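Local structure of sulfotransferase (Alicyclobacillus acidocaldarius subsp. acidocaldarius, 3RNL) at residues F11-A16 / K111-L116; I47-E52 / L94-T99; T55-E60 / Q153-L158. The protein probably transfers sulfo groups to acceptor molecules, and binds magnesium ions. One frame throughout, in Å; residues are numbered along the deposited sequence.

Contact 1 (F11-A16 / K111-L116)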
loop_
_atom_site.group_PDB
_atom_site.type_symbol
_atom_site.label_atom_id
_atom_site.label_comp_id
_atom_site.label_asym_id
_atom_site.label_seq_id
_atom_site.Cartn_x
_atom_site.Cartn_y
_atom_site.Cartn_z
ATOM N N PHE A 11 6.264 8.444 -10.039
ATOM C CA PHE A 11 6.111 8.079 -8.631
ATOM C C PHE A 11 5.116 6.942 -8.495
ATOM O O PHE A 11 4.313 6.691 -9.411
ATOM C CB PHE A 11 5.755 9.298 -7.743
ATOM C CG PHE A 11 4.312 9.757 -7.828
ATOM C CD1 PHE A 11 3.373 9.324 -6.896
ATOM C CD2 PHE A 11 3.922 10.686 -8.793
ATOM C CE1 PHE A 11 2.035 9.769 -6.952
ATOM C CE2 PHE A 11 2.600 11.142 -8.859
ATOM C CZ PHE A 11 1.653 10.682 -7.931
ATOM N N PHE A 12 5.200 6.218 -7.383
ATOM C CA PHE A 12 4.293 5.101 -7.158
ATOM C C PHE A 12 3.812 5.148 -5.738
ATOM O O PHE A 12 4.581 5.453 -4.832
ATOM C CB PHE A 12 5.023 3.768 -7.391
ATOM C CG PHE A 12 5.554 3.625 -8.792
ATOM C CD1 PHE A 12 4.743 3.139 -9.803
ATOM C CD2 PHE A 12 6.857 3.968 -9.094
ATOM C CE1 PHE A 12 5.221 3.020 -11.092
ATOM C CE2 PHE A 12 7.347 3.835 -10.390
ATOM C CZ PHE A 12 6.525 3.363 -11.387
ATOM N N ILE A 13 2.533 4.844 -5.550
ATOM C CA ILE A 13 1.973 4.676 -4.211
ATOM C C ILE A 13 1.906 3.171 -4.020
ATOM O O ILE A 13 1.183 2.476 -4.735
ATOM C CB ILE A 13 0.575 5.303 -4.124
ATOM C CG1 ILE A 13 0.688 6.825 -4.314
ATOM C CG2 ILE A 13 -0.075 4.978 -2.775
ATOM C CD1 ILE A 13 -0.677 7.535 -4.501
ATOM N N VAL A 14 2.750 2.655 -3.133
ATOM C CA VAL A 14 2.971 1.206 -3.116
ATOM C C VAL A 14 2.234 0.392 -2.060
ATOM O O VAL A 14 2.370 -0.833 -2.014
ATOM C CB VAL A 14 4.477 0.883 -3.061
ATOM C CG1 VAL A 14 5.184 1.531 -4.257
ATOM C CG2 VAL A 14 5.082 1.381 -1.741
ATOM N N GLY A 15 1.511 1.054 -1.166
ATOM C CA GLY A 15 0.858 0.313 -0.089
ATOM C C GLY A 15 0.949 1.166 1.158
ATOM O O GLY A 15 1.374 2.328 1.071
ATOM N N ALA A 16 0.652 0.578 2.313
ATOM C CA ALA A 16 0.263 -0.819 2.374
ATOM C C ALA A 16 -1.246 -0.944 2.167
ATOM O O ALA A 16 -1.961 0.058 2.174
ATOM C CB ALA A 16 0.650 -1.404 3.747
ATOM N N LYS A 111 9.890 8.299 -7.410
ATOM C CA LYS A 111 9.669 8.527 -5.981
ATOM C C LYS A 111 8.598 7.571 -5.473
ATOM O O LYS A 111 7.711 7.159 -6.223
ATOM C CB LYS A 111 9.245 9.967 -5.723
ATOM C CG LYS A 111 10.364 10.959 -6.040
ATOM C CD LYS A 111 9.865 12.410 -5.966
ATOM C CE LYS A 111 10.945 13.347 -6.536
ATOM N NZ LYS A 111 10.532 14.778 -6.620
ATOM N N ILE A 112 8.712 7.191 -4.209
ATOM C CA ILE A 112 7.878 6.140 -3.649
ATOM C C ILE A 112 7.120 6.697 -2.454
ATOM O O ILE A 112 7.747 7.269 -1.552
ATOM C CB ILE A 112 8.757 4.995 -3.130
ATOM C CG1 ILE A 112 9.720 4.492 -4.219
ATOM C CG2 ILE A 112 7.886 3.861 -2.540
ATOM C CD1 ILE A 112 9.019 3.825 -5.404
ATOM N N LEU A 113 5.792 6.547 -2.456
ATOM C CA LEU A 113 4.967 6.885 -1.289
ATOM C C LEU A 113 4.470 5.624 -0.620
ATOM O O LEU A 113 3.892 4.755 -1.277
ATOM C CB LEU A 113 3.745 7.716 -1.716
ATOM C CG LEU A 113 4.081 9.161 -2.108
ATOM C CD1 LEU A 113 2.883 9.845 -2.776
ATOM C CD2 LEU A 113 4.515 9.941 -0.867
ATOM N N ILE A 114 4.678 5.530 0.693
ATOM C CA ILE A 114 4.240 4.368 1.465
ATOM C C ILE A 114 3.388 4.899 2.594
ATOM O O ILE A 114 3.800 5.849 3.254
ATOM C CB ILE A 114 5.457 3.668 2.108
ATOM C CG1 ILE A 114 6.395 3.131 1.023
ATOM C CG2 ILE A 114 5.004 2.544 3.068
ATOM C CD1 ILE A 114 7.737 2.618 1.560
HETATM N N MSE A 115 2.208 4.315 2.822
HETATM C CA MSE A 115 1.412 4.713 3.993
HETATM C C MSE A 115 1.237 3.496 4.891
HETATM O O MSE A 115 0.878 2.419 4.416
HETATM C CB MSE A 115 0.045 5.290 3.607
HETATM C CG MSE A 115 -0.771 5.724 4.835
HETATM SE SE MSE A 115 -2.056 7.143 4.450
HETATM C CE MSE A 115 -2.308 6.816 2.571
ATOM N N LEU A 116 1.513 3.664 6.182
ATOM C CA LEU A 116 1.452 2.549 7.122
ATOM C C LEU A 116 0.468 2.843 8.224
ATOM O O LEU A 116 0.335 3.971 8.674
ATOM C CB LEU A 116 2.832 2.298 7.750
ATOM C CG LEU A 116 3.990 2.083 6.774
ATOM C CD1 LEU A 116 5.320 1.962 7.541
ATOM C CD2 LEU A 116 3.764 0.832 5.921
#
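G15 and A16 grip the backbone of M115 through a pair of hydrogen bonds that continues a parallel beta pairing at the heart of a P-loop-like alpha/beta fold. The peptide between G15 and A16 is cis, so its C=O and N-H both face strand 111-116. G15 O accepts from M115 N at 2.8 Å, in the carbonyl plane and on a lone pair, with a C=O...N angle of 137°; A16 N donates a hydrogen bond to M115 O, also at 2.8 Å. Before this, strand 11-13 runs beside its neighbour in regular parallel fashion: F12 N donates to K111 O, F12 O accepts from L113 N at 2.9 Å, and V14 N reaches L113 O at 3.0 Å. G15 has backbone angles that suit glycine, since a CB there would press on the carbonyl O of V14. In relatives the loop opening here cradles the phosphosulfate of the donor, a role consistent with this sequence.

Packing lies on both faces of the sheet. F11, I13 and L113 share one face, where L113 CD1 lies 4.0 Å from I13 CG1 and 4.2 Å from F11 CD1, and helices 21-29 and 195-206 close over them. K111, at the start of its strand, sends an extended chain to the carbonyl O of F205. The other face belongs to F12 and I112, and beside them V14 meets helix 167-178 through Y174. V14 has CG1 anti to its carbonyl carbon (chi1 -57°), which leaves CG2 between the backbone N and the carbonyl carbon, a branch that approaches I112 CG2 to 3.8 Å, the two side chains crossing at about a right angle. The same CG2 also presses on I114 CG1, at 3.5 Å.

Contact 2 (I47-E52 / L94-T99)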
loop_
_atom_site.group_PDB
_atom_site.type_symbol
_atom_site.label_atom_id
_atom_site.label_comp_id
_atom_site.label_asym_id
_atom_site.label_seq_id
_atom_site.Cartn_x
_atom_site.Cartn_y
_atom_site.Cartn_z
ATOM N N ILE A 47 3.986 -8.643 -10.847
ATOM C CA ILE A 47 3.468 -9.874 -11.475
ATOM C C ILE A 47 4.415 -11.076 -11.344
ATOM O O ILE A 47 3.978 -12.189 -11.045
ATOM C CB ILE A 47 3.103 -9.664 -12.963
ATOM C CG1 ILE A 47 2.104 -8.515 -13.133
ATOM C CG2 ILE A 47 2.566 -10.962 -13.588
ATOM C CD1 ILE A 47 0.815 -8.672 -12.372
ATOM N N PRO A 48 5.720 -10.876 -11.574
ATOM C CA PRO A 48 6.586 -12.059 -11.481
ATOM C C PRO A 48 6.652 -12.717 -10.100
ATOM O O PRO A 48 7.106 -13.864 -10.007
ATOM C CB PRO A 48 7.965 -11.524 -11.901
ATOM C CG PRO A 48 7.631 -10.319 -12.769
ATOM C CD PRO A 48 6.453 -9.698 -12.076
ATOM N N ASP A 49 6.225 -12.018 -9.050
ATOM C CA ASP A 49 6.203 -12.595 -7.703
ATOM C C ASP A 49 4.882 -13.313 -7.401
ATOM O O ASP A 49 4.751 -13.948 -6.352
ATOM C CB ASP A 49 6.394 -11.488 -6.654
ATOM C CG ASP A 49 7.797 -10.903 -6.660
ATOM O OD1 ASP A 49 8.766 -11.652 -6.932
ATOM O OD2 ASP A 49 7.926 -9.689 -6.403
ATOM N N PHE A 50 3.898 -13.177 -8.289
ATOM C CA PHE A 50 2.578 -13.761 -8.063
ATOM C C PHE A 50 2.671 -15.277 -8.161
ATOM O O PHE A 50 3.496 -15.797 -8.900
ATOM C CB PHE A 50 1.579 -13.338 -9.147
ATOM C CG PHE A 50 0.965 -11.973 -8.959
ATOM C CD1 PHE A 50 1.449 -11.073 -8.025
ATOM C CD2 PHE A 50 -0.129 -11.611 -9.738
ATOM C CE1 PHE A 50 0.847 -9.811 -7.884
ATOM C CE2 PHE A 50 -0.729 -10.369 -9.611
ATOM C CZ PHE A 50 -0.249 -9.469 -8.680
ATOM N N PRO A 51 1.787 -15.990 -7.449
ATOM C CA PRO A 51 1.634 -17.423 -7.732
ATOM C C PRO A 51 0.986 -17.607 -9.099
ATOM O O PRO A 51 0.565 -16.621 -9.705
ATOM C CB PRO A 51 0.663 -17.887 -6.644
ATOM C CG PRO A 51 -0.158 -16.669 -6.335
ATOM C CD PRO A 51 0.827 -15.506 -6.439
ATOM N N GLU A 52 0.850 -18.844 -9.565
ATOM C CA GLU A 52 0.262 -19.064 -10.880
ATOM C C GLU A 52 -1.148 -18.503 -10.948
ATOM O O GLU A 52 -1.551 -17.924 -11.955
ATOM C CB GLU A 52 0.245 -20.546 -11.252
ATOM C CG GLU A 52 -0.276 -20.786 -12.660
ATOM C CD GLU A 52 -0.325 -22.255 -13.030
ATOM O OE1 GLU A 52 -0.289 -23.105 -12.111
ATOM O OE2 GLU A 52 -0.397 -22.559 -14.241
ATOM N N LEU A 94 4.225 -2.953 -2.067
ATOM C CA LEU A 94 5.101 -2.947 -0.887
ATOM C C LEU A 94 5.410 -4.383 -0.447
ATOM O O LEU A 94 6.527 -4.723 -0.031
ATOM C CB LEU A 94 4.398 -2.180 0.242
ATOM C CG LEU A 94 5.209 -2.106 1.547
ATOM C CD1 LEU A 94 6.554 -1.361 1.345
ATOM C CD2 LEU A 94 4.386 -1.440 2.662
ATOM N N PHE A 95 4.410 -5.244 -0.588
ATOM C CA PHE A 95 4.482 -6.602 -0.062
ATOM C C PHE A 95 5.326 -7.555 -0.913
ATOM O O PHE A 95 6.096 -8.353 -0.372
ATOM C CB PHE A 95 3.060 -7.164 0.081
ATOM C CG PHE A 95 3.017 -8.620 0.494
ATOM C CD1 PHE A 95 3.296 -8.992 1.800
ATOM C CD2 PHE A 95 2.694 -9.612 -0.427
ATOM C CE1 PHE A 95 3.249 -10.333 2.190
ATOM C CE2 PHE A 95 2.657 -10.953 -0.049
ATOM C CZ PHE A 95 2.937 -11.311 1.257
ATOM N N TYR A 96 5.189 -7.490 -2.231
ATOM C CA TYR A 96 5.889 -8.453 -3.094
ATOM C C TYR A 96 7.357 -8.047 -3.226
ATOM O O TYR A 96 7.664 -6.917 -3.612
ATOM C CB TYR A 96 5.197 -8.552 -4.458
ATOM C CG TYR A 96 3.935 -9.388 -4.371
ATOM C CD1 TYR A 96 4.009 -10.754 -4.093
ATOM C CD2 TYR A 96 2.684 -8.815 -4.522
ATOM C CE1 TYR A 96 2.855 -11.526 -3.990
ATOM C CE2 TYR A 96 1.524 -9.583 -4.431
ATOM C CZ TYR A 96 1.622 -10.934 -4.165
ATOM O OH TYR A 96 0.476 -11.709 -4.059
ATOM N N PRO A 97 8.266 -8.958 -2.857
ATOM C CA PRO A 97 9.651 -8.585 -2.530
ATOM C C PRO A 97 10.526 -8.183 -3.710
ATOM O O PRO A 97 11.558 -7.563 -3.476
ATOM C CB PRO A 97 10.199 -9.840 -1.836
ATOM C CG PRO A 97 9.424 -10.948 -2.460
ATOM C CD PRO A 97 8.024 -10.397 -2.656
ATOM N N GLY A 98 10.140 -8.525 -4.936
ATOM C CA GLY A 98 10.953 -8.171 -6.085
ATOM C C GLY A 98 10.510 -6.883 -6.759
ATOM O O GLY A 98 11.142 -6.419 -7.723
ATOM N N THR A 99 9.444 -6.284 -6.233
ATOM C CA THR A 99 8.806 -5.148 -6.892
ATOM C C THR A 99 9.712 -3.923 -6.996
ATOM O O THR A 99 9.844 -3.328 -8.075
ATOM C CB THR A 99 7.490 -4.766 -6.170
ATOM O OG1 THR A 99 6.668 -5.943 -6.043
ATOM C CG2 THR A 99 6.725 -3.703 -6.963
#
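F50 and Y96 bring their rings together at a type I beta turn, Y96 to T99, that leads into helix 99-106. F50 CD1 lies over one face of the Y96 ring, 3.8 Å above the plane and displaced toward the rim, while F95 CD2 sits over the centre of the opposite face. The two planes are inclined at 51°, an oblique pairing in which F50 CE1 comes to 3.5 Å from Y96 CE2. I47 CA lies over one face of the F50 ring, offset toward its rim, and F54 meets F50 edge-to-face. On the Y96 ring, D49 CB approaches CD1 at 3.6 Å.

D49 sets CG anti to its carbonyl carbon (chi1 -70°), which puts CG beside the turn. Its OD2 accepts from G98 N at 2.9 Å, on the syn side but 29° out of the carboxylate plane, while OD1 forms a salt bridge with R102. D49, at the end of the 3-10 segment 47-49, thus ties the connection that follows strand 34-35 to both the turn and helix 99-106. A CB on G98 would fall tight against OD2. Within the turn, Y96 O receives both T99 N and T99 OG1 from the same face of its plane, the hydroxyl at 2.8 Å.

Contact 3 (T55-E60 / Q153-L158)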
loop_
_atom_site.group_PDB
_atom_site.type_symbol
_atom_site.label_atom_id
_atom_site.label_comp_id
_atom_site.label_asym_id
_atom_site.label_seq_id
_atom_site.Cartn_x
_atom_site.Cartn_y
_atom_site.Cartn_z
ATOM N N THR A 55 -6.350 -18.420 -5.535
ATOM C CA THR A 55 -7.419 -19.402 -5.363
ATOM C C THR A 55 -8.565 -19.112 -4.387
ATOM O O THR A 55 -9.455 -19.944 -4.224
ATOM C CB THR A 55 -6.805 -20.725 -4.981
ATOM O OG1 THR A 55 -6.267 -20.603 -3.662
ATOM C CG2 THR A 55 -5.674 -21.037 -5.953
ATOM N N GLY A 56 -8.520 -17.985 -3.687
ATOM C CA GLY A 56 -9.509 -17.724 -2.652
ATOM C C GLY A 56 -10.839 -17.233 -3.196
ATOM O O GLY A 56 -10.936 -16.826 -4.352
ATOM N N PRO A 57 -11.880 -17.267 -2.359
ATOM C CA PRO A 57 -13.189 -16.752 -2.778
ATOM C C PRO A 57 -13.126 -15.257 -3.086
ATOM O O PRO A 57 -12.639 -14.474 -2.271
ATOM C CB PRO A 57 -14.103 -17.035 -1.572
ATOM C CG PRO A 57 -13.224 -17.412 -0.455
ATOM C CD PRO A 57 -11.891 -17.845 -1.005
ATOM N N GLY A 58 -13.627 -14.870 -4.255
ATOM C CA GLY A 58 -13.582 -13.482 -4.686
ATOM C C GLY A 58 -12.211 -12.962 -5.093
ATOM O O GLY A 58 -12.044 -11.752 -5.253
ATOM N N ASP A 59 -11.229 -13.852 -5.277
ATOM C CA ASP A 59 -9.860 -13.428 -5.615
ATOM C C ASP A 59 -9.700 -13.127 -7.112
ATOM O O ASP A 59 -8.618 -12.732 -7.565
ATOM C CB ASP A 59 -8.842 -14.521 -5.265
ATOM C CG ASP A 59 -8.565 -14.629 -3.779
ATOM O OD1 ASP A 59 -9.314 -14.039 -2.971
ATOM O OD2 ASP A 59 -7.589 -15.327 -3.425
ATOM N N GLU A 60 -10.781 -13.317 -7.863
ATOM C CA GLU A 60 -10.752 -13.177 -9.321
ATOM C C GLU A 60 -10.105 -11.874 -9.813
ATOM O O GLU A 60 -9.374 -11.870 -10.809
ATOM C CB GLU A 60 -12.166 -13.337 -9.901
ATOM C CG GLU A 60 -12.720 -14.770 -9.864
ATOM C CD GLU A 60 -13.248 -15.189 -8.493
ATOM O OE1 GLU A 60 -13.577 -16.382 -8.318
ATOM O OE2 GLU A 60 -13.343 -14.331 -7.593
ATOM N N GLN A 153 -2.134 -22.183 0.076
ATOM C CA GLN A 153 -3.097 -22.447 -0.996
ATOM C C GLN A 153 -3.144 -21.336 -2.053
ATOM O O GLN A 153 -3.896 -21.427 -3.021
ATOM C CB GLN A 153 -4.496 -22.691 -0.431
ATOM C CG GLN A 153 -4.614 -23.987 0.380
ATOM C CD GLN A 153 -5.924 -24.098 1.134
ATOM O OE1 GLN A 153 -6.728 -23.168 1.150
ATOM N NE2 GLN A 153 -6.142 -25.243 1.775
ATOM N N HIS A 154 -2.313 -20.319 -1.866
ATOM C CA HIS A 154 -2.210 -19.185 -2.793
ATOM C C HIS A 154 -3.466 -18.316 -2.879
ATOM O O HIS A 154 -3.861 -17.883 -3.963
ATOM C CB HIS A 154 -1.825 -19.670 -4.196
ATOM C CG HIS A 154 -0.560 -20.473 -4.233
ATOM N ND1 HIS A 154 -0.352 -21.490 -5.139
ATOM C CD2 HIS A 154 0.567 -20.395 -3.487
ATOM C CE1 HIS A 154 0.845 -22.017 -4.939
ATOM N NE2 HIS A 154 1.425 -21.367 -3.947
ATOM N N TYR A 155 -4.065 -18.022 -1.734
ATOM C CA TYR A 155 -5.063 -16.961 -1.677
ATOM C C TYR A 155 -4.363 -15.639 -1.958
ATOM O O TYR A 155 -3.147 -15.529 -1.820
ATOM C CB TYR A 155 -5.674 -16.880 -0.275
ATOM C CG TYR A 155 -6.799 -17.848 0.009
ATOM C CD1 TYR A 155 -7.910 -17.437 0.742
ATOM C CD2 TYR A 155 -6.758 -19.161 -0.446
ATOM C CE1 TYR A 155 -8.939 -18.318 1.036
ATOM C CE2 TYR A 155 -7.795 -20.044 -0.168
ATOM C CZ TYR A 155 -8.882 -19.611 0.566
ATOM O OH TYR A 155 -9.918 -20.482 0.858
ATOM N N GLU A 156 -5.125 -14.625 -2.351
ATOM C CA GLU A 156 -4.518 -13.305 -2.529
ATOM C C GLU A 156 -4.126 -12.671 -1.184
ATOM O O GLU A 156 -4.610 -13.078 -0.118
ATOM C CB GLU A 156 -5.443 -12.391 -3.327
ATOM C CG GLU A 156 -6.620 -11.881 -2.549
ATOM C CD GLU A 156 -6.826 -10.392 -2.780
ATOM O OE1 GLU A 156 -7.936 -10.018 -3.213
ATOM O OE2 GLU A 156 -5.871 -9.611 -2.530
ATOM N N PRO A 157 -3.204 -11.698 -1.220
ATOM C CA PRO A 157 -2.618 -11.183 0.029
ATOM C C PRO A 157 -3.582 -10.403 0.916
ATOM O O PRO A 157 -3.233 -10.163 2.069
ATOM C CB PRO A 157 -1.445 -10.294 -0.429
ATOM C CG PRO A 157 -1.269 -10.568 -1.877
ATOM C CD PRO A 157 -2.541 -11.150 -2.416
ATOM N N LEU A 158 -4.752 -10.003 0.419
ATOM C CA LEU A 158 -5.724 -9.361 1.314
ATOM C C LEU A 158 -6.019 -10.271 2.503
ATOM O O LEU A 158 -6.306 -9.802 3.609
ATOM C CB LEU A 158 -7.020 -9.012 0.573
ATOM C CG LEU A 158 -8.059 -8.189 1.357
ATOM C CD1 LEU A 158 -7.446 -6.912 1.958
ATOM C CD2 LEU A 158 -9.241 -7.841 0.459
HETATM O O HOH W 1 -9.496 -10.050 -5.898
#
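D59, the last residue of a type II beta turn from G56, and T55, just before that turn, clasp segment 153-158 beside the Schellman motif that follows helix 147-152, with H154 at positive phi. The loop before helix 60-64 here meets the connection between helices 147-152 and 167-178, away from the annotated magnesium sites. Hydrogen bonds come first. D59 OD2 accepts from E156 N at 2.8 Å, the donor standing above the carboxylate plane, and the same oxygen takes a weak bond from G56 N, so one carboxylate oxygen links its own turn to the segment opposite. T55 satisfies two successive carbonyls just past the helix: OG1 donates to Q153 O at 2.6 Å and the backbone N to H154 O at 3.0 Å, both from above the carbonyl planes.

Contacts with a ring form the second group. G56 CA sits over the centre of the Y155 ring in a CH-pi contact, 3.5 Å from the centroid and 1° off the normal; a CB there would clash with Y155 CD1. P57 extends the packing, its CD lying 3.6 Å from Y155 CE1, and W159 meets the Y155 ring edge-to-face. With an alanine in place of Y155, G56 and P57 would probably lose the aromatic surface they rest on, opening a gap beside the turn.

Charge makes the third. D59 OD1 and E156 OE1 approach to 4.3 Å, with their carboxylates turned 81° against each other. R135 forms salt bridges to both and is likely to offset their repulsion. E156 sets CG between its backbone N and carbonyl carbon (chi1 75°), bringing CG beside the D59 carboxylate. Its OE2 accepts from L158 N, whereas a water donates to E156 OE1 and to G58 O, its oxygen 3.1 Å from each.

Overall arrangement
The three contacts run outward from the core: contact 1 lies about 6 Å from the centre of the chain, contact 2 about 13 Å and contact 3 about 17 Å, centre to centre. Contact 1 pairs two inner strands of the parallel sheet, and contact 2 is nested in the chain between them; V14 O and L94 N probably share a hydrogen bond, and L94 packs on I114 and L116. Contact 3 alternates with both others along the sequence. It abuts contact 2, where P51 meets H154 and Y96 meets P157, but leaves about 9 Å between nearest atoms of itself and contact 1. The outer loops are thereby joined to the sheet stepwise, through 94-99.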